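Local coordinates for DegT/DnrJ/EryC1/StrS aminotransferase (Brucella abortus 2308, PDB 4QGR), which probably acts as a pyridoxal 5'-phosphate-dependent transaminase, moving an amino group between substrates by way of its cofactor, at residues P42-F47 with I248-L253; A62-T67 with I241-D246; Q71-T76 with D219-V224. All blocks are in the same frame, centred on the assembly; numbering follows the deposited sequence.

Contact 1 of 3, residues P42-F47 with I248-L253; sequences PEVAEF and IQAAVL
A close helix pair brings the first turns of helix 42-55, through Glu43, Val44 and Phe47, against Ala250, Ala251 and Leu253 near the start of the long helix 247-278. The two short segments approach to 7.8 Å between axes, with their N-to-C directions 42° apart. Ala250 sits at the closest point, consistent with its small side chain: its CB faces the backbone of the other helix and rests 3.6 Å from Glu43 O, while the CA atoms of Val44 and Ala250 are 5.2 Å apart. Val44 adds one branch, CG2, at 4.0 Å from Ala250 CB. Glu43 lays only its aliphatic part across the neighbour, CG lying 3.9 Å from Ala251 CB. The chain then bends at chi2 (82°) to carry CD away from the contact, and the carboxylate forms a salt bridge with Lys31 through OE2. One turn further on, Phe47 presents a ring face to Leu253. Leu253 CB sits over it, 3.8 Å from the ring centroid and 19° off the normal, a CH-pi contact displaced toward the rim at CE1 and CZ. Leu253 CD1 lies further round the rim, 3.9 Å from Phe47 CE2. No hydrogen bond crosses, so shape and apolar contact hold the pair. Phe195 meets the Phe47 ring edge-to-face, and Val32 of helix 22-35 packs on Glu43 and Ala251. Nearby, Ile248 packs on Gln249 of the second subunit. The result is a buried helix-helix interface, joining helix 42-55 to the long helix 247-278 within the fold type I aminotransferase architecture.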
loop_
_atom_site.group_PDB
_atom_site.type_symbol
_atom_site.label_atom_id
_atom_site.label_comp_id
_atom_site.label_asym_id
_atom_site.label_seq_id
_atom_site.Cartn_x
_atom_site.Cartn_y
_atom_site.Cartn_z
ATOM N N PRO A 42 -15.462 -8.748 -7.691
ATOM C CA PRO A 42 -16.728 -8.026 -7.731
ATOM C C PRO A 42 -17.066 -7.233 -6.501
ATOM O O PRO A 42 -17.662 -6.178 -6.618
ATOM C CB PRO A 42 -17.769 -9.129 -7.939
ATOM C CG PRO A 42 -16.998 -10.180 -8.654
ATOM C CD PRO A 42 -15.606 -10.146 -8.125
ATOM N N GLU A 43 -16.664 -7.729 -5.327
ATOM C CA GLU A 43 -16.956 -7.059 -4.081
ATOM C C GLU A 43 -16.362 -5.644 -4.025
ATOM O O GLU A 43 -16.916 -4.787 -3.363
ATOM C CB GLU A 43 -16.471 -7.887 -2.862
ATOM C CG GLU A 43 -17.307 -9.139 -2.564
ATOM C CD GLU A 43 -16.959 -10.361 -3.408
ATOM O OE1 GLU A 43 -16.215 -10.279 -4.399
ATOM O OE2 GLU A 43 -17.488 -11.443 -3.096
ATOM N N VAL A 44 -15.267 -5.389 -4.736
ATOM C CA VAL A 44 -14.661 -4.061 -4.692
ATOM C C VAL A 44 -15.615 -3.003 -5.265
ATOM O O VAL A 44 -15.979 -2.053 -4.595
ATOM C CB VAL A 44 -13.272 -4.020 -5.350
ATOM C CG1 VAL A 44 -12.655 -2.645 -5.209
ATOM C CG2 VAL A 44 -12.351 -5.024 -4.675
ATOM N N ALA A 45 -16.068 -3.205 -6.488
ATOM C CA ALA A 45 -16.994 -2.261 -7.093
ATOM C C ALA A 45 -18.328 -2.198 -6.365
ATOM O O ALA A 45 -18.927 -1.125 -6.257
ATOM C CB ALA A 45 -17.192 -2.581 -8.564
ATOM N N GLU A 46 -18.778 -3.343 -5.878
ATOM C CA GLU A 46 -19.994 -3.405 -5.112
ATOM C C GLU A 46 -19.882 -2.522 -3.872
ATOM O O GLU A 46 -20.806 -1.733 -3.540
ATOM C CB GLU A 46 -20.316 -4.877 -4.796
ATOM C CG GLU A 46 -21.589 -5.060 -4.021
ATOM C CD GLU A 46 -21.851 -6.512 -3.605
ATOM O OE1 GLU A 46 -21.064 -7.446 -3.978
ATOM O OE2 GLU A 46 -22.844 -6.665 -2.847
ATOM N N PHE A 47 -18.761 -2.640 -3.168
ATOM C CA PHE A 47 -18.564 -1.825 -1.975
ATOM C C PHE A 47 -18.466 -0.334 -2.357
ATOM O O PHE A 47 -19.041 0.515 -1.674
ATOM C CB PHE A 47 -17.355 -2.326 -1.157
ATOM C CG PHE A 47 -16.973 -1.442 -0.026
ATOM C CD1 PHE A 47 -17.813 -1.303 1.073
ATOM C CD2 PHE A 47 -15.779 -0.755 -0.031
ATOM C CE1 PHE A 47 -17.480 -0.486 2.108
ATOM C CE2 PHE A 47 -15.433 0.045 1.012
ATOM C CZ PHE A 47 -16.291 0.173 2.103
ATOM N N ILE A 248 -10.966 -9.519 -0.757
ATOM C CA ILE A 248 -11.306 -10.116 0.537
ATOM C C ILE A 248 -11.638 -9.051 1.574
ATOM O O ILE A 248 -12.550 -9.244 2.392
ATOM C CB ILE A 248 -10.182 -11.081 0.979
ATOM C CG1 ILE A 248 -10.691 -12.063 2.011
ATOM C CG2 ILE A 248 -8.937 -10.344 1.455
ATOM C CD1 ILE A 248 -9.719 -13.161 2.336
ATOM N N GLN A 249 -10.967 -7.902 1.535
ATOM C CA GLN A 249 -11.298 -6.842 2.480
ATOM C C GLN A 249 -12.565 -6.096 2.079
ATOM O O GLN A 249 -13.365 -5.672 2.956
ATOM C CB GLN A 249 -10.108 -5.863 2.621
ATOM C CG GLN A 249 -8.870 -6.480 3.205
ATOM C CD GLN A 249 -9.091 -7.186 4.516
ATOM O OE1 GLN A 249 -9.973 -6.815 5.310
ATOM N NE2 GLN A 249 -8.232 -8.160 4.796
ATOM N N ALA A 250 -12.807 -5.923 0.788
ATOM C CA ALA A 250 -14.110 -5.340 0.350
ATOM C C ALA A 250 -15.312 -6.194 0.833
ATOM O O ALA A 250 -16.362 -5.660 1.224
ATOM C CB ALA A 250 -14.155 -5.145 -1.137
ATOM N N ALA A 251 -15.117 -7.510 0.853
ATOM C CA ALA A 251 -16.173 -8.442 1.261
ATOM C C ALA A 251 -16.466 -8.262 2.748
ATOM O O ALA A 251 -17.643 -8.197 3.168
ATOM C CB ALA A 251 -15.737 -9.837 0.963
ATOM N N VAL A 252 -15.408 -8.138 3.551
ATOM C CA VAL A 252 -15.569 -7.763 4.964
ATOM C C VAL A 252 -16.337 -6.439 5.127
ATOM O O VAL A 252 -17.320 -6.328 5.905
ATOM C CB VAL A 252 -14.187 -7.737 5.674
ATOM C CG1 VAL A 252 -14.303 -7.103 7.053
ATOM C CG2 VAL A 252 -13.668 -9.154 5.798
ATOM N N LEU A 253 -15.893 -5.432 4.383
ATOM C CA LEU A 253 -16.452 -4.074 4.476
ATOM C C LEU A 253 -17.939 -3.986 4.097
ATOM O O LEU A 253 -18.711 -3.219 4.697
ATOM C CB LEU A 253 -15.594 -3.103 3.655
ATOM C CG LEU A 253 -14.286 -2.738 4.357
ATOM C CD1 LEU A 253 -13.251 -2.205 3.399
ATOM C CD2 LEU A 253 -14.473 -1.761 5.481
#

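Contact 2 of 3, residues A62-T67 with I241-D246; sequences ACANGT and INSRLD. With PLP (pyridoxal-5'-phosphate), chain E; PLP (pyridoxal-5'-phosphate), chain G; ACT (acetate ion), chain D.
Ser243 and Ala64 supply the direct hydrogen bond between the segments, in a region that reaches both cofactor sites of the dimer. Gly66 N (2.8 Å to O1P) and Thr67 OG1 (2.7 Å to O2P) hold this chain's own PLP phosphate. After Ile241, Asn242 ND2 donates to O2P of the PLP in the second subunit's pocket, at 2.8 Å. Ser243 carries its OG anti to the backbone N (chi1 -173°), where it accepts from Ala64 N at 3.0 Å, nearly straight (164°); Asp68 OD2 is its second partner. Cys63 CA lies 3.3 Å from Ser243 O, which is buried without a hydrogen-bonding partner, and Ala64 CA is equally near Arg244 O, both CA-H...O contacts. At the edge of the Arg244 guanidinium and in its plane, NH1 and NH2 each bond one oxygen of an acetate ion, probably from the crystallisation liquor; NH2 also forms a salt bridge with Asp206 of the second subunit. Leu245 CD2 lies 3.7 Å from Ala62 CB, and a water bridges Leu245 N and Ala62 O. Asp246 takes the N-cap position of helix 247-278 without a side-chain capping bond; OD1 instead accepts from Asp206 N of the second subunit. Ala62 and Cys63 end strand 59-63, outermost of the large sheet within this chain and paired with strand 208-212; Met72 of helix 68-76 packs on Cys63 and Ser243, and Ala250 and Leu253 of helix 247-278 on Leu245.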
loop_
_atom_site.group_PDB
_atom_site.type_symbol
_atom_site.label_atom_id
_atom_site.label_comp_id
_atom_site.label_asym_id
_atom_site.label_seq_id
_atom_site.Cartn_x
_atom_site.Cartn_y
_atom_site.Cartn_z
ATOM N N ALA A 62 -11.848 2.906 -4.154
ATOM C CA ALA A 62 -11.221 2.108 -3.079
ATOM C C ALA A 62 -9.721 2.019 -3.326
ATOM O O ALA A 62 -9.291 2.044 -4.466
ATOM C CB ALA A 62 -11.867 0.722 -2.990
ATOM N N CYS A 63 -8.920 1.954 -2.253
ATOM C CA CYS A 63 -7.462 1.831 -2.393
ATOM C C CYS A 63 -6.888 1.084 -1.196
ATOM O O CYS A 63 -7.649 0.515 -0.384
ATOM C CB CYS A 63 -6.835 3.224 -2.555
ATOM S SG CYS A 63 -7.229 4.439 -1.267
ATOM N N ALA A 64 -5.571 1.112 -1.035
ATOM C CA ALA A 64 -4.933 0.194 -0.128
ATOM C C ALA A 64 -4.903 0.597 1.327
ATOM O O ALA A 64 -4.799 -0.284 2.189
ATOM C CB ALA A 64 -3.506 -0.091 -0.573
ATOM N N ASN A 65 -4.927 1.897 1.592
ATOM C CA ASN A 65 -4.910 2.420 2.930
ATOM C C ASN A 65 -5.161 3.922 2.899
ATOM O O ASN A 65 -5.216 4.545 1.822
ATOM C CB ASN A 65 -3.587 2.076 3.674
ATOM C CG ASN A 65 -2.395 2.770 3.053
ATOM O OD1 ASN A 65 -2.311 3.997 3.053
ATOM N ND2 ASN A 65 -1.507 2.003 2.475
ATOM N N GLY A 66 -5.370 4.481 4.079
ATOM C CA GLY A 66 -5.756 5.897 4.223
ATOM C C GLY A 66 -4.633 6.877 4.034
ATOM O O GLY A 66 -4.877 8.093 3.956
ATOM N N THR A 67 -3.401 6.385 3.998
ATOM C CA THR A 67 -2.233 7.237 3.751
ATOM C C THR A 67 -2.124 7.430 2.236
ATOM O O THR A 67 -2.078 8.582 1.718
ATOM C CB THR A 67 -0.952 6.589 4.323
ATOM O OG1 THR A 67 -1.108 6.406 5.734
ATOM C CG2 THR A 67 0.250 7.465 4.033
ATOM N N ILE A 241 1.180 4.493 -8.400
ATOM C CA ILE A 241 1.551 3.566 -7.344
ATOM C C ILE A 241 0.730 2.275 -7.485
ATOM O O ILE A 241 -0.042 2.120 -8.454
ATOM C CB ILE A 241 1.372 4.211 -5.967
ATOM C CG1 ILE A 241 -0.087 4.647 -5.740
ATOM C CG2 ILE A 241 2.301 5.410 -5.772
ATOM C CD1 ILE A 241 -0.334 5.070 -4.305
ATOM N N ASN A 242 0.899 1.354 -6.537
ATOM C CA ASN A 242 0.009 0.210 -6.459
ATOM C C ASN A 242 -0.823 0.382 -5.215
ATOM O O ASN A 242 -0.319 0.136 -4.129
ATOM C CB ASN A 242 0.795 -1.097 -6.336
ATOM C CG ASN A 242 -0.109 -2.320 -6.191
ATOM O OD1 ASN A 242 -1.328 -2.225 -6.157
ATOM N ND2 ASN A 242 0.505 -3.478 -6.085
ATOM N N SER A 243 -2.095 0.737 -5.367
ATOM C CA SER A 243 -2.929 0.976 -4.183
ATOM C C SER A 243 -4.361 0.516 -4.367
ATOM O O SER A 243 -5.235 1.310 -4.707
ATOM C CB SER A 243 -2.888 2.442 -3.790
ATOM O OG SER A 243 -3.553 2.657 -2.578
ATOM N N ARG A 244 -4.585 -0.778 -4.125
ATOM C CA ARG A 244 -5.882 -1.431 -4.320
ATOM C C ARG A 244 -6.420 -1.932 -2.993
ATOM O O ARG A 244 -5.668 -2.385 -2.117
ATOM C CB ARG A 244 -5.746 -2.594 -5.307
ATOM C CG ARG A 244 -5.339 -2.150 -6.707
ATOM C CD ARG A 244 -5.129 -3.318 -7.670
ATOM N NE ARG A 244 -3.927 -4.077 -7.366
ATOM C CZ ARG A 244 -3.072 -4.560 -8.261
ATOM N NH1 ARG A 244 -3.257 -4.364 -9.567
ATOM N NH2 ARG A 244 -2.065 -5.288 -7.851
ATOM N N LEU A 245 -7.745 -1.857 -2.848
ATOM C CA LEU A 245 -8.435 -2.590 -1.769
ATOM C C LEU A 245 -8.631 -4.040 -2.180
ATOM O O LEU A 245 -9.237 -4.311 -3.247
ATOM C CB LEU A 245 -9.783 -1.964 -1.508
ATOM C CG LEU A 245 -10.668 -2.539 -0.390
ATOM C CD1 LEU A 245 -10.045 -2.238 0.921
ATOM C CD2 LEU A 245 -12.078 -1.940 -0.449
ATOM N N ASP A 246 -8.140 -4.970 -1.353
ATOM C CA ASP A 246 -8.226 -6.395 -1.696
ATOM C C ASP A 246 -9.717 -6.806 -1.746
ATOM O O ASP A 246 -10.526 -6.337 -0.933
ATOM C CB ASP A 246 -7.579 -7.296 -0.646
ATOM C CG ASP A 246 -6.092 -7.142 -0.506
ATOM O OD1 ASP A 246 -5.359 -6.661 -1.447
ATOM O OD2 ASP A 246 -5.621 -7.556 0.618
HETATM N N1 PLP E . -5.334 10.251 8.650
HETATM C C2 PLP E . -5.764 10.161 9.923
HETATM C C2A PLP E . -6.429 11.324 10.620
HETATM C C3 PLP E . -5.653 8.845 10.611
HETATM O O3 PLP E . -6.123 8.735 11.847
HETATM C C4 PLP E . -4.938 7.744 9.912
HETATM C C4A PLP E . -4.767 6.347 10.368
HETATM O O4A PLP E . -5.635 5.746 10.969
HETATM C C5 PLP E . -4.508 7.995 8.530
HETATM C C6 PLP E . -4.736 9.256 7.974
HETATM C C5A PLP E . -3.799 6.921 7.735
HETATM O O4P PLP E . -4.657 5.810 7.438
HETATM P P PLP E . -4.051 4.325 7.310
HETATM O O1P PLP E . -5.125 3.466 6.647
HETATM O O2P PLP E . -2.746 4.415 6.561
HETATM O O3P PLP E . -3.874 3.942 8.788
HETATM N N1 PLP G . 8.599 -5.908 -10.464
HETATM C C2 PLP G . 8.221 -6.830 -11.383
HETATM C C2A PLP G . 9.247 -7.456 -12.301
HETATM C C3 PLP G . 6.806 -7.268 -11.454
HETATM O O3 PLP G . 6.406 -8.210 -12.328
HETATM C C4 PLP G . 5.820 -6.622 -10.556
HETATM C C4A PLP G . 4.404 -7.004 -10.502
HETATM O O4A PLP G . 4.063 -8.032 -11.016
HETATM C C5 PLP G . 6.337 -5.640 -9.602
HETATM C C6 PLP G . 7.710 -5.323 -9.629
HETATM C C5A PLP G . 5.341 -4.948 -8.671
HETATM O O4P PLP G . 4.798 -5.873 -7.721
HETATM P P PLP G . 3.326 -5.636 -7.156
HETATM O O1P PLP G . 3.270 -6.536 -5.935
HETATM O O2P PLP G . 3.085 -4.153 -6.871
HETATM O O3P PLP G . 2.441 -6.142 -8.311
HETATM C C ACT D . 0.040 -5.955 -10.652
HETATM O O ACT D . -0.997 -5.470 -11.187
HETATM O OXT ACT D . 0.441 -5.588 -9.539
HETATM C CH3 ACT D . 0.828 -7.022 -11.364
HETATM O O HOH W 1 -9.034 -0.783 -5.260
#

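Contact 3 of 3, residues Q71-T76 with D219-V224; sequences QMPLMT and DTLRSV
Met72 packs lengthwise against Val224 while Thr76 meets Thr220 and Leu221, joining two helical segments whose N-to-C directions differ by 112°. Their axes come within 9.6 Å. Met72 can be followed outward. CB lies 4.0 Å from Leu221 CD2 and equally close to Val224 CG1. CG makes the nearest approach of this side chain, 3.6 Å from Val224 CG1, and SD stays on the same methyl at 3.8 Å, the two side chains sliding past each other in opposite directions. The bend at chi3 (-86°) sets CE off this line, toward Cys63 and Ser243. Leu221 CD2 also touches Pro73 N at 3.8 Å; this proline has no N-H for the preceding turn, and the helix kinks here. Thr76 has OG1 between the backbone N and carbonyl carbon (chi1 66°), where it donates to Pro73 O at 2.8 Å. The hydroxyl is thus engaged within its own helix, and the CG2 methyl faces across, meeting Leu221 CD2 at 3.5 Å and, tighter than usual, Thr220 CG2 at 3.4 Å. Thr220 likewise uses OG1 at home, bonded to Glu216 O. Both threonines therefore contribute methyls to a contact without cross-helix hydrogen bonds. Met210 of strand 208-212 lies against Met72, Pro73 and Leu221, Ile61 of strand 59-63 touches Leu221, and helix 94-101 packs on Gln71 and Leu74.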
loop_
_atom_site.group_PDB
_atom_site.type_symbol
_atom_site.label_atom_id
_atom_site.label_comp_id
_atom_site.label_asym_id
_atom_site.label_seq_id
_atom_site.Cartn_x
_atom_site.Cartn_y
_atom_site.Cartn_z
ATOM N N GLN A 71 -2.228 10.765 -0.380
ATOM C CA GLN A 71 -1.152 10.980 -1.327
ATOM C C GLN A 71 -1.680 11.101 -2.758
ATOM O O GLN A 71 -1.253 11.972 -3.512
ATOM C CB GLN A 71 -0.157 9.825 -1.266
ATOM C CG GLN A 71 1.015 9.894 -2.251
ATOM C CD GLN A 71 1.941 8.681 -2.091
ATOM O OE1 GLN A 71 1.790 7.905 -1.142
ATOM N NE2 GLN A 71 2.798 8.440 -3.065
ATOM N N MET A 72 -2.546 10.190 -3.168
ATOM C CA MET A 72 -2.918 10.174 -4.578
ATOM C C MET A 72 -3.552 11.465 -5.103
ATOM O O MET A 72 -3.228 11.914 -6.223
ATOM C CB MET A 72 -3.741 8.933 -4.909
ATOM C CG MET A 72 -2.900 7.660 -4.814
ATOM S SD MET A 72 -3.819 6.228 -5.431
ATOM C CE MET A 72 -4.761 5.679 -4.011
ATOM N N PRO A 73 -4.455 12.090 -4.327
ATOM C CA PRO A 73 -5.002 13.348 -4.814
ATOM C C PRO A 73 -3.928 14.443 -4.992
ATOM O O PRO A 73 -4.067 15.267 -5.907
ATOM C CB PRO A 73 -5.997 13.734 -3.741
ATOM C CG PRO A 73 -6.464 12.427 -3.191
ATOM C CD PRO A 73 -5.258 11.536 -3.230
ATOM N N LEU A 74 -2.908 14.464 -4.117
ATOM C CA LEU A 74 -1.814 15.427 -4.301
ATOM C C LEU A 74 -1.085 15.150 -5.606
ATOM O O LEU A 74 -0.713 16.090 -6.342
ATOM C CB LEU A 74 -0.820 15.351 -3.127
ATOM C CG LEU A 74 -1.375 15.754 -1.762
ATOM C CD1 LEU A 74 -0.356 15.479 -0.654
ATOM C CD2 LEU A 74 -1.714 17.218 -1.721
ATOM N N MET A 75 -0.884 13.864 -5.924
ATOM C CA MET A 75 -0.226 13.496 -7.161
ATOM C C MET A 75 -1.023 13.915 -8.394
ATOM O O MET A 75 -0.454 14.444 -9.377
ATOM C CB MET A 75 0.082 12.001 -7.230
ATOM C CG MET A 75 1.043 11.503 -6.172
ATOM S SD MET A 75 1.179 9.730 -6.141
ATOM C CE MET A 75 1.932 9.356 -7.706
ATOM N N THR A 76 -2.320 13.705 -8.361
ATOM C CA THR A 76 -3.157 14.068 -9.519
ATOM C C THR A 76 -3.135 15.562 -9.776
ATOM O O THR A 76 -3.271 15.974 -10.924
ATOM C CB THR A 76 -4.630 13.648 -9.395
ATOM O OG1 THR A 76 -5.254 14.372 -8.332
ATOM C CG2 THR A 76 -4.740 12.200 -9.151
ATOM N N ASP A 219 -11.356 9.562 -12.456
ATOM C CA ASP A 219 -10.681 8.783 -13.509
ATOM C C ASP A 219 -9.188 8.829 -13.303
ATOM O O ASP A 219 -8.506 7.825 -13.478
ATOM C CB ASP A 219 -10.996 9.359 -14.889
ATOM C CG ASP A 219 -12.406 9.056 -15.366
ATOM O OD1 ASP A 219 -13.083 8.172 -14.811
ATOM O OD2 ASP A 219 -12.847 9.713 -16.346
ATOM N N THR A 220 -8.690 9.994 -12.941
ATOM C CA THR A 220 -7.262 10.189 -12.698
ATOM C C THR A 220 -6.841 9.387 -11.482
ATOM O O THR A 220 -5.777 8.787 -11.474
ATOM C CB THR A 220 -6.904 11.697 -12.575
ATOM O OG1 THR A 220 -7.352 12.394 -13.787
ATOM C CG2 THR A 220 -5.484 11.843 -12.466
ATOM N N LEU A 221 -7.672 9.365 -10.452
ATOM C CA LEU A 221 -7.321 8.597 -9.227
ATOM C C LEU A 221 -7.259 7.088 -9.536
ATOM O O LEU A 221 -6.396 6.359 -9.042
ATOM C CB LEU A 221 -8.285 8.876 -8.071
ATOM C CG LEU A 221 -8.151 10.287 -7.532
ATOM C CD1 LEU A 221 -9.291 10.571 -6.575
ATOM C CD2 LEU A 221 -6.814 10.515 -6.831
ATOM N N ARG A 222 -8.158 6.632 -10.402
ATOM C CA ARG A 222 -8.192 5.233 -10.756
ATOM C C ARG A 222 -6.979 4.856 -11.597
ATOM O O ARG A 222 -6.540 3.701 -11.571
ATOM C CB ARG A 222 -9.491 4.829 -11.462
ATOM C CG ARG A 222 -10.729 4.919 -10.559
ATOM C CD ARG A 222 -11.963 4.264 -11.192
ATOM N NE ARG A 222 -13.223 4.635 -10.529
ATOM C CZ ARG A 222 -13.658 4.097 -9.382
ATOM N NH1 ARG A 222 -12.928 3.185 -8.730
ATOM N NH2 ARG A 222 -14.798 4.505 -8.870
ATOM N N SER A 223 -6.446 5.827 -12.335
ATOM C CA SER A 223 -5.216 5.617 -13.065
ATOM C C SER A 223 -4.030 5.555 -12.099
ATOM O O SER A 223 -3.240 4.633 -12.152
ATOM C CB SER A 223 -5.026 6.746 -14.089
ATOM O OG SER A 223 -3.719 6.773 -14.641
ATOM N N VAL A 224 -3.940 6.516 -11.197
ATOM C CA VAL A 224 -2.808 6.624 -10.299
ATOM C C VAL A 224 -2.650 5.382 -9.425
ATOM O O VAL A 224 -1.519 4.945 -9.150
ATOM C CB VAL A 224 -2.916 7.913 -9.423
ATOM C CG1 VAL A 224 -1.898 7.934 -8.287
ATOM C CG2 VAL A 224 -2.711 9.143 -10.298
#

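Contacts 1 and 2 are buried, whereas contact 3 is only partly so. Contacts 1 and 3 are apolar helix pairs with no hydrogen bond across, one at a shallow angle and one steeply crossed; contact 2 joins a strand end and the turn after it to a loop through polar backbone groups, a hydroxyl and water, and alone binds the cofactors. It also lies between the other two: Leu245 packs on Val44, Phe47, Ala250 and Leu253 of contact 1, and Ile241 N probably hydrogen-bonds to Val224 O of contact 3. The contacts share no helix or strand, but helix 42-55 leads to strand 59-63 and that strand to helix 68-76. Contacts 1 and 3 do not touch.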